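Neutral proteinase inhibitor ScNPI (Streptomyces caespitosus, PDB 4HWX) inhibits serine peptidases, probably of the subtilisin type, as a homodimeric member of the SSI family, and probably targets a second peptidase class as well. Local coordinates at residues 58-63 and 107-112; 68-73 and 99-104. All blocks are in the same frame, centred on the assembly; numbering follows the deposited sequence.

Contact 1: residues 58-63 and 107-112; sequences NRLLAA and NSNPVY
In Leu60 chi1 (-68°) sets CG anti to the carbonyl carbon, and in Asn109 chi1 (-165°) sets CG anti to the backbone N; with both CB atoms already directed across the contact, the two side chains cross at about a right angle. Methyl CD2 of Leu60 comes up to the outer end of the Asn109 amide, between its two polar atoms and somewhat out of its plane, 3.6 Å from OD1 and 3.8 Å from ND2. The same ND2 lies 3.6 Å from the backbone O of Leu60.

The amide of Asn109 is steadied from its own segment. Val111 N donates to Asn109 OD1 at 3.2 Å, with an N-H...O angle of 147°, and reaches a lone pair in the carbonyl plane. This closes an Asx turn, and both Asn109 and Val111 face Leu60. In this SSI-fold inhibitor the contact packs the loop after helix 43-52 against the segment that follows helix 99-105. Val111 also packs on Ala49 and Leu50 of helix 43-52.

An alanine in place of Asn109 would probably leave Val111 N without its side-chain acceptor and open a gap beside Leu60 CD2, setting the turn freer to shift.

The Leu60 methyls divide the remaining work. CD2 touches Val111 CG2 at 3.8 Å, whereas CD1 approaches Val111 CG1 and, 4.1 Å from CE2, the edge of the Tyr112 ring near its plane. The hydroxyl of Tyr112 is hydrogen-bonded to Thr80 O on strand 77-82, tying this aromatic to the sheet. Farther along, the contact thins to Ala62 CB beside ND2 of the poorly ordered Asn107, at 4.2 Å, while the backbone of Ala62 is hydrogen-bonded to that of Asn105.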
ATOM      1  N   ASN A  58     -15.009  -5.473   3.055  1.00 30.70           N
ATOM      2  CA  ASN A  58     -15.665  -6.792   3.119  1.00 30.12           C
ATOM      3  C   ASN A  58     -16.753  -6.868   2.024  1.00 32.81           C
ATOM      4  O   ASN A  58     -17.151  -7.959   1.628  1.00 31.76           O
ATOM      5  CB  ASN A  58     -16.290  -7.043   4.497  1.00 31.00           C
ATOM      6  CG  ASN A  58     -15.319  -7.510   5.543  1.00 46.86           C
ATOM      7  OD1 ASN A  58     -14.188  -7.908   5.256  1.00 41.19           O
ATOM      8  ND2 ASN A  58     -15.756  -7.477   6.791  1.00 38.86           N
ATOM      9  N   ARG A  59     -17.227  -5.693   1.548  1.00 30.74           N
ATOM     10  CA  ARG A  59     -18.228  -5.576   0.478  1.00 31.20           C
ATOM     11  C   ARG A  59     -17.646  -5.974  -0.893  1.00 32.56           C
ATOM     12  O   ARG A  59     -18.416  -6.109  -1.841  1.00 32.33           O
ATOM     13  CB  ARG A  59     -18.852  -4.164   0.428  1.00 30.08           C
ATOM     14  CG  ARG A  59     -19.756  -3.922   1.624  1.00 34.42           C
ATOM     15  CD  ARG A  59     -20.349  -2.532   1.698  1.00 38.98           C
ATOM     16  NE  ARG A  59     -20.999  -2.350   2.996  1.00 50.72           N
ATOM     17  CZ  ARG A  59     -21.229  -1.180   3.587  1.00 64.61           C
ATOM     18  NH1 ARG A  59     -20.870  -0.047   2.996  1.00 49.57           N
ATOM     19  NH2 ARG A  59     -21.815  -1.135   4.774  1.00 55.48           N
ATOM     20  N   LEU A  60     -16.306  -6.196  -0.999  1.00 28.74           N
ATOM     21  CA  LEU A  60     -15.676  -6.699  -2.237  1.00 27.75           C
ATOM     22  C   LEU A  60     -16.051  -8.186  -2.428  1.00 32.53           C
ATOM     23  O   LEU A  60     -16.004  -8.697  -3.537  1.00 32.01           O
ATOM     24  CB  LEU A  60     -14.137  -6.536  -2.223  1.00 27.01           C
ATOM     25  CG  LEU A  60     -13.576  -5.104  -2.282  1.00 30.63           C
ATOM     26  CD1 LEU A  60     -12.075  -5.104  -2.187  1.00 29.86           C
ATOM     27  CD2 LEU A  60     -14.005  -4.379  -3.547  1.00 32.93           C
ATOM     28  N   LEU A  61     -16.394  -8.877  -1.327  1.00 30.32           N
ATOM     29  CA  LEU A  61     -16.807 -10.271  -1.367  1.00 31.31           C
ATOM     30  C   LEU A  61     -18.293 -10.304  -1.640  1.00 35.98           C
ATOM     31  O   LEU A  61     -19.020  -9.436  -1.155  1.00 35.79           O
ATOM     32  CB  LEU A  61     -16.464 -11.008  -0.056  1.00 32.17           C
ATOM     33  CG  LEU A  61     -15.006 -11.437   0.127  1.00 37.89           C
ATOM     34  CD1 LEU A  61     -14.184 -10.322   0.659  1.00 39.20           C
ATOM     35  CD2 LEU A  61     -14.908 -12.571   1.118  1.00 41.16           C
ATOM     36  N   ALA A  62     -18.738 -11.247  -2.474  1.00 32.82           N
ATOM     37  CA  ALA A  62     -20.162 -11.375  -2.807  1.00 33.93           C
ATOM     38  C   ALA A  62     -20.577 -12.840  -2.786  1.00 37.65           C
ATOM     39  O   ALA A  62     -19.723 -13.710  -2.984  1.00 35.56           O
ATOM     40  CB  ALA A  62     -20.430 -10.766  -4.176  1.00 35.39           C
ATOM     41  N   ALA A  63     -21.872 -13.124  -2.501  1.00 34.50           N
ATOM     42  CA  ALA A  63     -22.402 -14.493  -2.527  1.00 33.86           C
ATOM     43  C   ALA A  63     -22.051 -15.090  -3.902  1.00 34.32           C
ATOM     44  O   ALA A  63     -22.287 -14.447  -4.936  1.00 33.85           O
ATOM     45  CB  ALA A  63     -23.921 -14.477  -2.295  1.00 35.68           C
ATOM     46  N   ASN A 107     -16.116 -12.496  -7.003  1.00 51.69           N
ATOM     47  CA  ASN A 107     -16.961 -12.197  -8.173  1.00 55.24           C
ATOM     48  C   ASN A 107     -16.113 -12.372  -9.422  1.00 62.23           C
ATOM     49  O   ASN A 107     -15.562 -13.446  -9.675  1.00 63.56           O
ATOM     50  CB  ASN A 107     -17.456 -10.721  -8.005  1.00 60.44           C
ATOM     51  CG  ASN A 107     -18.705 -10.286  -8.713  1.00 94.00           C
ATOM     52  OD1 ASN A 107     -18.678  -9.348  -9.519  1.00 92.74           O
ATOM     53  ND2 ASN A 107     -19.842 -10.819  -8.295  1.00 87.97           N
ATOM     54  N   SER A 108     -16.008 -11.291 -10.171  1.00 58.15           N
ATOM     55  CA  SER A 108     -15.122 -10.995 -11.284  1.00 57.50           C
ATOM     56  C   SER A 108     -14.762  -9.523 -11.036  1.00 57.20           C
ATOM     57  O   SER A 108     -14.499  -8.746 -11.964  1.00 57.57           O
ATOM     58  CB  SER A 108     -15.792 -11.276 -12.626  1.00 62.65           C
ATOM     59  OG  SER A 108     -15.554 -12.616 -13.020  1.00 70.68           O
ATOM     60  N   ASN A 109     -14.797  -9.162  -9.714  1.00 48.97           N
ATOM     61  CA  ASN A 109     -14.547  -7.858  -9.119  1.00 46.48           C
ATOM     62  C   ASN A 109     -13.257  -7.320  -9.668  1.00 46.16           C
ATOM     63  O   ASN A 109     -12.220  -7.985  -9.567  1.00 47.73           O
ATOM     64  CB  ASN A 109     -14.505  -7.962  -7.592  1.00 48.62           C
ATOM     65  CG  ASN A 109     -14.612  -6.652  -6.868  1.00 44.95           C
ATOM     66  OD1 ASN A 109     -13.693  -5.854  -6.868  1.00 38.07           O
ATOM     67  ND2 ASN A 109     -15.738  -6.406  -6.241  1.00 34.21           N
ATOM     68  N   PRO A 110     -13.298  -6.148 -10.317  1.00 38.52           N
ATOM     69  CA  PRO A 110     -12.072  -5.630 -10.952  1.00 38.08           C
ATOM     70  C   PRO A 110     -10.879  -5.511  -9.988  1.00 39.57           C
ATOM     71  O   PRO A 110      -9.761  -5.729 -10.421  1.00 37.30           O
ATOM     72  CB  PRO A 110     -12.508  -4.258 -11.469  1.00 40.59           C
ATOM     73  CG  PRO A 110     -13.975  -4.398 -11.674  1.00 44.75           C
ATOM     74  CD  PRO A 110     -14.443  -5.245 -10.543  1.00 39.37           C
ATOM     75  N   VAL A 111     -11.125  -5.233  -8.682  1.00 34.66           N
ATOM     76  CA  VAL A 111     -10.071  -5.025  -7.677  1.00 31.00           C
ATOM     77  C   VAL A 111      -9.045  -6.165  -7.691  1.00 33.87           C
ATOM     78  O   VAL A 111      -7.856  -5.869  -7.824  1.00 32.27           O
ATOM     79  CB  VAL A 111     -10.620  -4.759  -6.252  1.00 32.73           C
ATOM     80  CG1 VAL A 111      -9.475  -4.623  -5.243  1.00 31.28           C
ATOM     81  CG2 VAL A 111     -11.480  -3.496  -6.239  1.00 32.64           C
ATOM     82  N   TYR A 112      -9.488  -7.431  -7.605  1.00 30.58           N
ATOM     83  CA  TYR A 112      -8.554  -8.558  -7.612  1.00 31.01           C
ATOM     84  C   TYR A 112      -8.489  -9.275  -8.971  1.00 37.04           C
ATOM     85  O   TYR A 112      -8.039 -10.422  -9.033  1.00 36.65           O
ATOM     86  CB  TYR A 112      -8.843  -9.532  -6.461  1.00 30.22           C
ATOM     87  CG  TYR A 112      -8.439  -8.915  -5.139  1.00 29.75           C
ATOM     88  CD1 TYR A 112      -7.091  -8.820  -4.774  1.00 31.61           C
ATOM     89  CD2 TYR A 112      -9.376  -8.266  -4.334  1.00 29.17           C
ATOM     90  CE1 TYR A 112      -6.697  -8.149  -3.613  1.00 31.04           C
ATOM     91  CE2 TYR A 112      -8.996  -7.634  -3.145  1.00 29.35           C
ATOM     92  CZ  TYR A 112      -7.657  -7.581  -2.788  1.00 32.07           C
ATOM     93  OH  TYR A 112      -7.276  -6.939  -1.631  1.00 29.91           O
TER

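Contact 2: residues 68-73 and 99-104; sequences LVCPMY and TCVMSA
The pyrrolidine ring of Pro71 turns its CD corner to Cys100, 3.9 Å from CB, and sets CG against the phenol of Tyr73, 3.4 Å from CE2 and to one side of that ring's plane. At the rim of the phenol the hydroxyl reaches the start of helix 99-105 through water: water 1 lies 2.6 Å from Tyr73 OH and accepts from Cys100 N, and water 2 is bonded to Thr99 OG1 and only weakly to the hydroxyl.

The covalent tie is the Cys70-Cys100 disulfide, SG to SG 2.1 Å, with a C-S-S-C torsion of -81°. Cys100 SG, anti to its backbone N (chi1 -177°), is directed out from the helix to meet Cys70. As in Streptomyces subtilisin inhibitor, such a bridge braces the reactive-site loop, in which Met72 is probably the P1 residue and the Met72-Tyr73 peptide the bond offered to the serine peptidase. Asn98 assists: its ND2 donates to the O atoms of Pro71 and Tyr73, and its OD1 accepts from Val101 N.

Beyond the bridge, Leu68 CD1 lies 4.0 Å from Ala104 CB, while Met72 CE approaches Val101 CG2 loosely at 4.4 Å.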
ATOM      1  N   LEU A  68     -21.369 -22.684  -9.149  1.00 28.58           N
ATOM      2  CA  LEU A  68     -19.941 -22.965  -9.032  1.00 28.35           C
ATOM      3  C   LEU A  68     -19.664 -24.093  -8.032  1.00 30.73           C
ATOM      4  O   LEU A  68     -20.361 -24.225  -7.028  1.00 27.93           O
ATOM      5  CB  LEU A  68     -19.149 -21.713  -8.612  1.00 29.04           C
ATOM      6  CG  LEU A  68     -19.168 -20.504  -9.598  1.00 35.41           C
ATOM      7  CD1 LEU A  68     -18.454 -19.310  -8.992  1.00 34.70           C
ATOM      8  CD2 LEU A  68     -18.534 -20.854 -10.944  1.00 37.25           C
ATOM      9  N   VAL A  69     -18.655 -24.911  -8.336  1.00 28.24           N
ATOM     10  CA  VAL A  69     -18.212 -26.001  -7.473  1.00 28.66           C
ATOM     11  C   VAL A  69     -16.713 -25.838  -7.246  1.00 30.96           C
ATOM     12  O   VAL A  69     -15.996 -25.419  -8.158  1.00 31.65           O
ATOM     13  CB  VAL A  69     -18.592 -27.425  -7.995  1.00 33.60           C
ATOM     14  CG1 VAL A  69     -20.114 -27.627  -8.031  1.00 33.07           C
ATOM     15  CG2 VAL A  69     -17.976 -27.724  -9.367  1.00 35.87           C
ATOM     16  N   CYS A  70     -16.230 -26.152  -6.032  1.00 27.38           N
ATOM     17  CA  CYS A  70     -14.798 -26.039  -5.706  1.00 27.30           C
ATOM     18  C   CYS A  70     -14.316 -27.296  -4.987  1.00 29.56           C
ATOM     19  O   CYS A  70     -15.071 -27.872  -4.179  1.00 26.09           O
ATOM     20  CB  CYS A  70     -14.520 -24.800  -4.843  1.00 28.17           C
ATOM     21  SG  CYS A  70     -14.504 -23.215  -5.746  1.00 31.93           S
ATOM     22  N   PRO A  71     -13.029 -27.661  -5.175  1.00 28.92           N
ATOM     23  CA  PRO A  71     -12.448 -28.717  -4.328  1.00 29.21           C
ATOM     24  C   PRO A  71     -12.332 -28.153  -2.897  1.00 31.01           C
ATOM     25  O   PRO A  71     -12.257 -26.924  -2.709  1.00 28.50           O
ATOM     26  CB  PRO A  71     -11.090 -28.996  -4.987  1.00 31.06           C
ATOM     27  CG  PRO A  71     -10.703 -27.694  -5.609  1.00 35.42           C
ATOM     28  CD  PRO A  71     -12.000 -27.036  -6.043  1.00 31.17           C
ATOM     29  N   MET A  72     -12.318 -29.032  -1.889  1.00 29.63           N
ATOM     30  CA  MET A  72     -12.321 -28.565  -0.492  1.00 28.06           C
ATOM     31  C   MET A  72     -10.975 -28.687   0.202  1.00 31.76           C
ATOM     32  O   MET A  72     -10.900 -28.430   1.405  1.00 31.56           O
ATOM     33  CB  MET A  72     -13.400 -29.316   0.307  1.00 30.21           C
ATOM     34  CG  MET A  72     -14.808 -29.046  -0.204  1.00 32.86           C
ATOM     35  SD  MET A  72     -15.425 -27.491   0.419  1.00 35.83           S
ATOM     36  CE  MET A  72     -14.997 -26.413  -0.848  1.00 31.67           C
ATOM     37  N   TYR A  73      -9.896 -28.971  -0.529  1.00 28.52           N
ATOM     38  CA  TYR A  73      -8.584 -29.023   0.128  1.00 29.02           C
ATOM     39  C   TYR A  73      -8.237 -27.655   0.705  1.00 33.30           C
ATOM     40  O   TYR A  73      -8.672 -26.610   0.176  1.00 31.86           O
ATOM     41  CB  TYR A  73      -7.486 -29.524  -0.838  1.00 30.76           C
ATOM     42  CG  TYR A  73      -7.318 -28.672  -2.076  1.00 31.12           C
ATOM     43  CD1 TYR A  73      -6.662 -27.443  -2.017  1.00 32.03           C
ATOM     44  CD2 TYR A  73      -7.707 -29.143  -3.329  1.00 31.69           C
ATOM     45  CE1 TYR A  73      -6.537 -26.638  -3.143  1.00 31.66           C
ATOM     46  CE2 TYR A  73      -7.540 -28.368  -4.475  1.00 31.50           C
ATOM     47  CZ  TYR A  73      -6.962 -27.108  -4.372  1.00 33.13           C
ATOM     48  OH  TYR A  73      -6.756 -26.326  -5.474  1.00 28.78           O
ATOM     49  N   THR A  99      -7.601 -21.254  -3.877  1.00 28.11           N
ATOM     50  CA  THR A  99      -7.786 -20.307  -4.985  1.00 27.73           C
ATOM     51  C   THR A  99      -9.155 -20.391  -5.619  1.00 28.99           C
ATOM     52  O   THR A  99      -9.677 -19.349  -6.039  1.00 27.16           O
ATOM     53  CB  THR A  99      -6.711 -20.482  -6.054  1.00 34.35           C
ATOM     54  OG1 THR A  99      -6.810 -21.800  -6.600  1.00 37.65           O
ATOM     55  CG2 THR A  99      -5.311 -20.196  -5.509  1.00 29.80           C
ATOM     56  N   CYS A 100      -9.747 -21.602  -5.708  1.00 26.50           N
ATOM     57  CA  CYS A 100     -11.083 -21.751  -6.288  1.00 26.37           C
ATOM     58  C   CYS A 100     -12.104 -20.964  -5.444  1.00 27.82           C
ATOM     59  O   CYS A 100     -12.951 -20.265  -5.997  1.00 26.53           O
ATOM     60  CB  CYS A 100     -11.472 -23.225  -6.398  1.00 27.81           C
ATOM     61  SG  CYS A 100     -13.082 -23.498  -7.196  1.00 32.42           S
ATOM     62  N   VAL A 101     -12.050 -21.122  -4.112  1.00 25.55           N
ATOM     63  CA  VAL A 101     -12.956 -20.445  -3.158  1.00 25.23           C
ATOM     64  C   VAL A 101     -12.752 -18.906  -3.247  1.00 28.02           C
ATOM     65  O   VAL A 101     -13.722 -18.138  -3.250  1.00 25.93           O
ATOM     66  CB  VAL A 101     -12.784 -20.973  -1.702  1.00 27.93           C
ATOM     67  CG1 VAL A 101     -13.688 -20.202  -0.725  1.00 27.35           C
ATOM     68  CG2 VAL A 101     -13.087 -22.476  -1.625  1.00 27.61           C
ATOM     69  N   MET A 102     -11.507 -18.482  -3.392  1.00 25.72           N
ATOM     70  CA  MET A 102     -11.184 -17.068  -3.565  1.00 24.78           C
ATOM     71  C   MET A 102     -11.868 -16.508  -4.800  1.00 27.96           C
ATOM     72  O   MET A 102     -12.571 -15.490  -4.702  1.00 27.21           O
ATOM     73  CB  MET A 102      -9.666 -16.867  -3.669  1.00 25.93           C
ATOM     74  CG  MET A 102      -9.313 -15.456  -4.068  1.00 28.88           C
ATOM     75  SD  MET A 102      -7.534 -15.154  -4.053  1.00 31.51           S
ATOM     76  CE  MET A 102      -7.479 -13.725  -5.254  1.00 30.19           C
ATOM     77  N   SER A 103     -11.693 -17.198  -5.947  1.00 27.26           N
ATOM     78  CA  SER A 103     -12.299 -16.789  -7.222  1.00 28.97           C
ATOM     79  C   SER A 103     -13.831 -16.719  -7.107  1.00 32.91           C
ATOM     80  O   SER A 103     -14.436 -15.714  -7.545  1.00 30.91           O
ATOM     81  CB  SER A 103     -11.879 -17.727  -8.351  1.00 32.94           C
ATOM     82  OG  SER A 103     -12.536 -17.386  -9.561  1.00 44.02           O
ATOM     83  N   ALA A 104     -14.450 -17.736  -6.462  1.00 29.02           N
ATOM     84  CA  ALA A 104     -15.912 -17.795  -6.301  1.00 29.24           C
ATOM     85  C   ALA A 104     -16.462 -16.590  -5.514  1.00 32.66           C
ATOM     86  O   ALA A 104     -17.498 -16.028  -5.898  1.00 31.86           O
ATOM     87  CB  ALA A 104     -16.324 -19.091  -5.612  1.00 30.24           C
TER
HETATM   88  O   HOH W   1      -8.262 -24.254  -5.959  1.00 30.93           O
HETATM   89  O   HOH W   2      -4.694 -23.845  -6.734  1.00 41.46           O

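Contact 2 is nested within contact 1 along the chain: 58-63 and 68-73 belong to the same long loop before strand 77-82, while 99-104 and 107-112 follow one another around the end of helix 99-105. Their centres are 14 Å apart, and beyond this adjacency in sequence the two do not touch. The centre of contact 1 is about 7 Å from that of the chain, and the centre of contact 2 about 17 Å, at the surface, where the probable reactive-site loop could meet a peptidase. A bound acetate, probably from the crystallisation liquor, is about 5 Å from the Val101 side chain. Both contacts lie away from the zinc-binding His4.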